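Local structure of ectoine dioxygenase (4MHR) at residues Q70-N75 against P108-L113; A78-L83 against N95-I100. The protein catalyses the iron(II)- and 2-oxoglutarate-dependent hydroxylation of L-ectoine to 5-hydroxyectoine, a compatible solute that protects cells against osmotic stress. All coordinates share one frame; numbering follows the deposited sequence.

Interaction 1. Residues Q70-N75 against P108-L113; sequences QKAAGN and PVMARL
Val109 meets Ala72 with the whole of its short side chain. Starting at the branch point, Val109 CB lies 4.0 Å from Ala72 CB; one step out, Val109 CG1 comes to 3.8 Å from Ala72 CB, while CG2 reaches the same methyl at nearly the same range. The alanine methyl therefore sits over the fork of the valine rather than against one prong. Val109's CB points at helix 63-78, and chi1 of 173° turns CG1 opposite the backbone N and CG2 beside it, which presents both methyls to Ala72. The CA atoms nearest each other across the two segments are those of Ala72 and Val109, 7.0 Å apart.

What meets here is a pair of helices, 63-78 and 108-115, whose N-to-C directions diverge by 133°, a steeply inclined crossing, with segment axes 10.3 Å apart. They belong to the helical part that accompanies the cupin-type sheet of this PhyH-family dioxygenase. Ala72 and Ala73 present only methyls here, and the longer Val109 and Met110 of helix 108-115 span the gap.

Met110 starts off beside the interface and turns in: its chain bends at chi2 (-56°), delivering the terminal methyl to the next residue along. Met110 CE lies 4.1 Å from Ala73 CB and 4.0 Å from Ala73 N, and it also skirts Ala72. Val109 further packs on Phe68 and Leu69, one turn earlier on helix 63-78.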
ATOM      1  N   GLN A  70       3.664  16.781   6.684  1.00 30.06           N
ATOM      2  CA  GLN A  70       4.408  16.363   7.901  1.00 31.27           C
ATOM      3  C   GLN A  70       3.751  16.889   9.214  1.00 36.30           C
ATOM      4  O   GLN A  70       3.553  16.151  10.167  1.00 34.62           O
ATOM      5  CB  GLN A  70       5.850  16.786   7.832  1.00 32.58           C
ATOM      6  CG  GLN A  70       6.635  16.012   6.780  1.00 33.07           C
ATOM      7  CD  GLN A  70       8.034  16.533   6.611  1.00 35.42           C
ATOM      8  OE1 GLN A  70       8.233  17.723   6.440  1.00 39.97           O
ATOM      9  NE2 GLN A  70       9.002  15.652   6.621  1.00 31.91           N
ATOM     10  N   LYS A  71       3.391  18.162   9.205  1.00 40.88           N
ATOM     11  CA  LYS A  71       2.706  18.835  10.340  1.00 43.61           C
ATOM     12  C   LYS A  71       1.372  18.198  10.640  1.00 37.11           C
ATOM     13  O   LYS A  71       1.138  17.798  11.797  1.00 34.71           O
ATOM     14  CB  LYS A  71       2.509  20.334  10.036  1.00 51.45           C
ATOM     15  CG  LYS A  71       2.013  21.183  11.225  1.00 66.34           C
ATOM     16  CD  LYS A  71       0.769  22.042  10.887  1.00 77.13           C
ATOM     17  CE  LYS A  71      -0.444  21.163  10.522  1.00 82.57           C
ATOM     18  NZ  LYS A  71      -1.746  21.854  10.296  1.00 79.15           N
ATOM     19  N   ALA A  72       0.529  17.982   9.611  1.00 35.61           N
ATOM     20  CA  ALA A  72      -0.713  17.287   9.824  1.00 33.54           C
ATOM     21  C   ALA A  72      -0.502  15.917  10.416  1.00 39.97           C
ATOM     22  O   ALA A  72      -1.207  15.545  11.381  1.00 39.63           O
ATOM     23  CB  ALA A  72      -1.580  17.197   8.575  1.00 38.71           C
ATOM     24  N   ALA A  73       0.445  15.137   9.870  1.00 35.95           N
ATOM     25  CA  ALA A  73       0.638  13.790  10.379  1.00 34.75           C
ATOM     26  C   ALA A  73       1.123  13.877  11.831  1.00 36.03           C
ATOM     27  O   ALA A  73       0.715  13.080  12.647  1.00 35.51           O
ATOM     28  CB  ALA A  73       1.670  12.987   9.555  1.00 31.49           C
ATOM     29  N   GLY A  74       2.126  14.714  12.077  1.00 37.46           N
ATOM     30  CA  GLY A  74       2.673  14.919  13.454  1.00 41.58           C
ATOM     31  C   GLY A  74       1.594  15.232  14.500  1.00 38.76           C
ATOM     32  O   GLY A  74       1.631  14.708  15.624  1.00 37.07           O
ATOM     33  N   ASN A  75       0.615  16.045  14.105  1.00 40.10           N
ATOM     34  CA  ASN A  75      -0.510  16.434  14.953  1.00 43.44           C
ATOM     35  C   ASN A  75      -1.439  15.295  15.187  1.00 46.58           C
ATOM     36  O   ASN A  75      -1.993  15.152  16.281  1.00 43.83           O
ATOM     37  CB  ASN A  75      -1.316  17.569  14.319  1.00 49.22           C
ATOM     38  CG  ASN A  75      -0.639  18.899  14.432  1.00 51.41           C
ATOM     39  OD1 ASN A  75       0.250  19.104  15.264  1.00 52.19           O
ATOM     40  ND2 ASN A  75      -1.043  19.828  13.571  1.00 55.47           N
ATOM     41  N   PRO A 108      -9.099  15.768   7.146  1.00 40.63           N
ATOM     42  CA  PRO A 108      -9.352  16.521   5.940  1.00 40.04           C
ATOM     43  C   PRO A 108      -8.106  16.665   5.057  1.00 34.27           C
ATOM     44  O   PRO A 108      -8.222  16.665   3.841  1.00 34.01           O
ATOM     45  CB  PRO A 108      -9.823  17.906   6.474  1.00 41.48           C
ATOM     46  CG  PRO A 108     -10.511  17.585   7.762  1.00 46.02           C
ATOM     47  CD  PRO A 108      -9.752  16.383   8.327  1.00 46.91           C
ATOM     48  N   VAL A 109      -6.939  16.842   5.650  1.00 31.61           N
ATOM     49  CA  VAL A 109      -5.694  16.888   4.882  1.00 32.60           C
ATOM     50  C   VAL A 109      -5.433  15.547   4.145  1.00 34.40           C
ATOM     51  O   VAL A 109      -5.106  15.554   2.957  1.00 32.33           O
ATOM     52  CB  VAL A 109      -4.520  17.177   5.824  1.00 35.31           C
ATOM     53  CG1 VAL A 109      -3.185  17.077   5.109  1.00 39.87           C
ATOM     54  CG2 VAL A 109      -4.656  18.565   6.478  1.00 40.81           C
ATOM     55  N   MET A 110      -5.556  14.420   4.867  1.00 30.78           N
ATOM     56  CA  MET A 110      -5.344  13.080   4.286  1.00 34.50           C
ATOM     57  C   MET A 110      -6.428  12.689   3.309  1.00 34.53           C
ATOM     58  O   MET A 110      -6.122  12.043   2.300  1.00 31.12           O
ATOM     59  CB  MET A 110      -5.145  12.009   5.332  1.00 31.33           C
ATOM     60  CG  MET A 110      -4.007  12.319   6.273  1.00 34.25           C
ATOM     61  SD  MET A 110      -2.396  12.626   5.479  1.00 37.64           S
ATOM     62  CE  MET A 110      -1.384  13.180   6.833  1.00 40.42           C
ATOM     63  N   ALA A 111      -7.661  13.160   3.519  1.00 35.22           N
ATOM     64  CA  ALA A 111      -8.706  13.016   2.468  1.00 32.89           C
ATOM     65  C   ALA A 111      -8.310  13.750   1.198  1.00 31.01           C
ATOM     66  O   ALA A 111      -8.454  13.232   0.074  1.00 33.11           O
ATOM     67  CB  ALA A 111     -10.085  13.524   2.936  1.00 36.45           C
ATOM     68  N   ARG A 112      -7.815  14.971   1.371  1.00 35.14           N
ATOM     69  CA  ARG A 112      -7.408  15.792   0.258  1.00 31.75           C
ATOM     70  C   ARG A 112      -6.156  15.217  -0.443  1.00 31.25           C
ATOM     71  O   ARG A 112      -6.058  15.295  -1.658  1.00 30.47           O
ATOM     72  CB  ARG A 112      -7.127  17.217   0.738  1.00 31.20           C
ATOM     73  CG  ARG A 112      -6.768  18.236  -0.329  1.00 30.89           C
ATOM     74  CD  ARG A 112      -7.713  18.283  -1.546  1.00 32.45           C
ATOM     75  NE  ARG A 112      -7.133  19.218  -2.526  1.00 31.52           N
ATOM     76  CZ  ARG A 112      -6.145  18.937  -3.372  1.00 35.57           C
ATOM     77  NH1 ARG A 112      -5.588  17.702  -3.413  1.00 33.52           N
ATOM     78  NH2 ARG A 112      -5.693  19.869  -4.196  1.00 33.39           N
ATOM     79  N   LEU A 113      -5.184  14.725   0.330  1.00 29.76           N
ATOM     80  CA  LEU A 113      -4.044  13.986  -0.264  1.00 30.41           C
ATOM     81  C   LEU A 113      -4.562  12.815  -1.134  1.00 29.89           C
ATOM     82  O   LEU A 113      -4.205  12.699  -2.300  1.00 28.82           O
ATOM     83  CB  LEU A 113      -3.077  13.520   0.808  1.00 30.51           C
ATOM     84  CG  LEU A 113      -1.910  12.642   0.360  1.00 26.67           C
ATOM     85  CD1 LEU A 113      -0.974  13.434  -0.514  1.00 23.64           C
ATOM     86  CD2 LEU A 113      -1.177  12.146   1.566  1.00 28.69           C
TER

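Interaction 2. Residues A78-L83 against N95-I100; sequences ADPAAL and NEIRSI
Ile97 and Ile100 both reach for the loop 78-83, although they stand three apart in one strand, where regular alternation would send them to opposite faces. A classic beta bulge explains it: Arg98 and Ser99 together face Val89 of the neighbouring strand 88-90, and the extra residue resets the alternation. Arg98, with psi at -43°, makes the kink, and both isoleucines end up on the same side.

The loop matches this spacing. The bond from Leu83 N to Pro80 O, 3.0 Å long, closes a turn that leaves Pro80 and Leu83 both facing the strand. Two separate contacts result. Ile97 extends from its branch (chi2 173°) and sets its terminal methyl against the proline ring, with Ile97 CD1 3.5 Å from Pro80 CB. The same methyl lies 3.7 Å from Pro80 CG, so it bears on one side of the ring, along the CB-CG bond. Deeper in, Leu83 and Ile100 cross at about a right angle, and a single leucine methyl meets two branches of the isoleucine: Leu83 CD1 is 3.9 Å from Ile100 CD1 and 4.1 Å from Ile100 CG2.

Ile88 touches Leu83 and both isoleucines, and Leu77, near the end of helix 63-78, touches both isoleucines as well. The contact packs the chain that leaves helix 63-78 against strand 97-101, one strand in from the edge strand 88-90 of the large cupin sheet. The strand's backbone is engaged with strands 88-90 and 131-141, through Val89, Tyr140 and Leu138. No hydrogen bond crosses to the loop, so its hold on the strand comes from carbon-to-carbon packing and probably from the exclusion of water, without a directional bond to fix it.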
ATOM      1  N   ALA A  78       0.449  12.910  17.616  1.00 40.20           N
ATOM      2  CA  ALA A  78       0.741  13.492  18.925  1.00 47.69           C
ATOM      3  C   ALA A  78      -0.572  13.669  19.680  1.00 51.32           C
ATOM      4  O   ALA A  78      -0.597  13.702  20.932  1.00 53.67           O
ATOM      5  CB  ALA A  78       1.463  14.849  18.749  1.00 42.06           C
ATOM      6  N   ASP A  79      -1.669  13.755  18.928  1.00 48.90           N
ATOM      7  CA  ASP A  79      -2.972  14.112  19.535  1.00 52.96           C
ATOM      8  C   ASP A  79      -4.157  13.368  18.975  1.00 46.82           C
ATOM      9  O   ASP A  79      -4.985  13.948  18.277  1.00 46.37           O
ATOM     10  CB  ASP A  79      -3.315  15.600  19.412  1.00 45.76           C
ATOM     11  CG  ASP A  79      -4.698  15.920  20.048  1.00 51.22           C
ATOM     12  OD1 ASP A  79      -5.155  15.081  20.897  1.00 41.61           O
ATOM     13  OD2 ASP A  79      -5.313  16.982  19.700  1.00 42.66           O
ATOM     14  N   PRO A  80      -4.277  12.135  19.358  1.00 50.59           N
ATOM     15  CA  PRO A  80      -5.226  11.233  18.758  1.00 61.52           C
ATOM     16  C   PRO A  80      -6.668  11.368  19.235  1.00 62.86           C
ATOM     17  O   PRO A  80      -7.484  10.489  18.907  1.00 56.61           O
ATOM     18  CB  PRO A  80      -4.680   9.854  19.182  1.00 59.28           C
ATOM     19  CG  PRO A  80      -4.013  10.115  20.478  1.00 57.52           C
ATOM     20  CD  PRO A  80      -3.356  11.450  20.285  1.00 54.97           C
ATOM     21  N   ALA A  81      -7.008  12.428  19.980  1.00 58.37           N
ATOM     22  CA  ALA A  81      -8.165  12.329  20.879  1.00 58.79           C
ATOM     23  C   ALA A  81      -9.455  12.470  20.123  1.00 56.05           C
ATOM     24  O   ALA A  81     -10.472  11.898  20.523  1.00 56.96           O
ATOM     25  CB  ALA A  81      -8.087  13.348  22.022  1.00 66.00           C
ATOM     26  N   ALA A  82      -9.421  13.205  19.014  1.00 58.96           N
ATOM     27  CA  ALA A  82     -10.616  13.334  18.149  1.00 55.65           C
ATOM     28  C   ALA A  82     -10.873  12.082  17.314  1.00 57.19           C
ATOM     29  O   ALA A  82     -11.959  11.912  16.743  1.00 64.12           O
ATOM     30  CB  ALA A  82     -10.508  14.551  17.244  1.00 54.96           C
ATOM     31  N   LEU A  83      -9.903  11.183  17.250  1.00 46.30           N
ATOM     32  CA  LEU A  83     -10.039  10.030  16.345  1.00 47.44           C
ATOM     33  C   LEU A  83     -10.890   8.937  16.973  1.00 44.95           C
ATOM     34  O   LEU A  83     -10.991   8.851  18.189  1.00 43.01           O
ATOM     35  CB  LEU A  83      -8.644   9.468  16.000  1.00 45.19           C
ATOM     36  CG  LEU A  83      -7.749  10.561  15.390  1.00 47.10           C
ATOM     37  CD1 LEU A  83      -6.300  10.133  15.347  1.00 50.29           C
ATOM     38  CD2 LEU A  83      -8.246  10.938  13.990  1.00 50.07           C
ATOM     39  N   ASN A  95       0.614   2.174  25.091  1.00 40.10           N
ATOM     40  CA  ASN A  95      -0.331   3.098  24.464  1.00 40.11           C
ATOM     41  C   ASN A  95       0.356   3.938  23.341  1.00 42.61           C
ATOM     42  O   ASN A  95      -0.287   4.819  22.753  1.00 44.46           O
ATOM     43  CB  ASN A  95      -0.981   4.006  25.549  1.00 39.36           C
ATOM     44  CG  ASN A  95      -1.939   3.229  26.466  1.00 33.27           C
ATOM     45  OD1 ASN A  95      -1.561   2.798  27.602  1.00 36.46           O
ATOM     46  ND2 ASN A  95      -3.136   3.017  25.983  1.00 30.75           N
ATOM     47  N   GLU A  96       1.627   3.660  23.025  1.00 36.71           N
ATOM     48  CA  GLU A  96       2.333   4.419  21.956  1.00 37.17           C
ATOM     49  C   GLU A  96       1.756   4.037  20.604  1.00 34.61           C
ATOM     50  O   GLU A  96       1.641   2.824  20.280  1.00 35.36           O
ATOM     51  CB  GLU A  96       3.846   4.089  21.920  1.00 38.51           C
ATOM     52  N   ILE A  97       1.355   5.045  19.834  1.00 33.54           N
ATOM     53  CA  ILE A  97       0.683   4.822  18.531  1.00 35.66           C
ATOM     54  C   ILE A  97       1.701   4.297  17.486  1.00 34.61           C
ATOM     55  O   ILE A  97       2.859   4.724  17.456  1.00 37.56           O
ATOM     56  CB  ILE A  97      -0.063   6.072  18.056  1.00 39.43           C
ATOM     57  CG1 ILE A  97      -1.237   6.344  18.988  1.00 46.34           C
ATOM     58  CG2 ILE A  97      -0.690   5.904  16.674  1.00 39.93           C
ATOM     59  CD1 ILE A  97      -1.951   7.645  18.734  1.00 53.98           C
ATOM     60  N   ARG A  98       1.308   3.260  16.764  1.00 33.96           N
ATOM     61  CA  ARG A  98       2.080   2.773  15.617  1.00 36.67           C
ATOM     62  C   ARG A  98       1.366   3.014  14.263  1.00 38.86           C
ATOM     63  O   ARG A  98       2.028   3.441  13.302  1.00 39.69           O
ATOM     64  CB  ARG A  98       2.455   1.338  15.771  1.00 38.28           C
ATOM     65  CG  ARG A  98       3.482   1.091  16.907  1.00 40.97           C
ATOM     66  CD  ARG A  98       4.925   1.583  16.617  1.00 46.92           C
ATOM     67  NE  ARG A  98       5.734   1.637  17.856  1.00 45.22           N
ATOM     68  CZ  ARG A  98       5.857   2.736  18.608  1.00 42.73           C
ATOM     69  NH1 ARG A  98       5.228   3.841  18.271  1.00 43.44           N
ATOM     70  NH2 ARG A  98       6.583   2.725  19.716  1.00 47.28           N
ATOM     71  N   SER A  99       0.054   2.754  14.203  1.00 33.61           N
ATOM     72  CA  SER A  99      -0.821   3.068  13.032  1.00 35.79           C
ATOM     73  C   SER A  99      -2.207   3.648  13.405  1.00 38.35           C
ATOM     74  O   SER A  99      -2.837   3.230  14.393  1.00 36.65           O
ATOM     75  CB  SER A  99      -1.130   1.832  12.199  1.00 34.93           C
ATOM     76  OG  SER A  99       0.022   1.136  11.855  1.00 41.36           O
ATOM     77  N   ILE A 100      -2.647   4.579  12.573  1.00 29.95           N
ATOM     78  CA  ILE A 100      -4.014   5.084  12.518  1.00 33.14           C
ATOM     79  C   ILE A 100      -4.676   4.726  11.146  1.00 33.75           C
ATOM     80  O   ILE A 100      -4.208   5.187  10.089  1.00 32.52           O
ATOM     81  CB  ILE A 100      -4.037   6.586  12.693  1.00 28.67           C
ATOM     82  CG1 ILE A 100      -3.307   7.059  13.964  1.00 33.65           C
ATOM     83  CG2 ILE A 100      -5.480   7.116  12.748  1.00 32.16           C
ATOM     84  CD1 ILE A 100      -3.051   8.565  13.992  1.00 31.56           C
TER

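Overall arrangement
Helix 63-78 ties the two contacts together: interaction 1 uses its middle, and interaction 2 begins at its last residue and continues into the loop beyond. Along the chain, interaction 2 is nested within the loop that interaction 1 closes, and their centres lie 13 Å apart. Both rest on apolar side chains, yet their settings differ. Interaction 1 is a largely buried helix-to-helix contact remote from the annotated sites. Interaction 2 joins a loop to a sheet strand; Ile100 is its buried member, while Pro80, Leu83 and Ile97 stay partly exposed. The side chain of Ile100 is about 11 Å from that of ectoine-binding Gln135, and that of Ile97 about 11 Å from that of 2-oxoglutarate-binding Lys141.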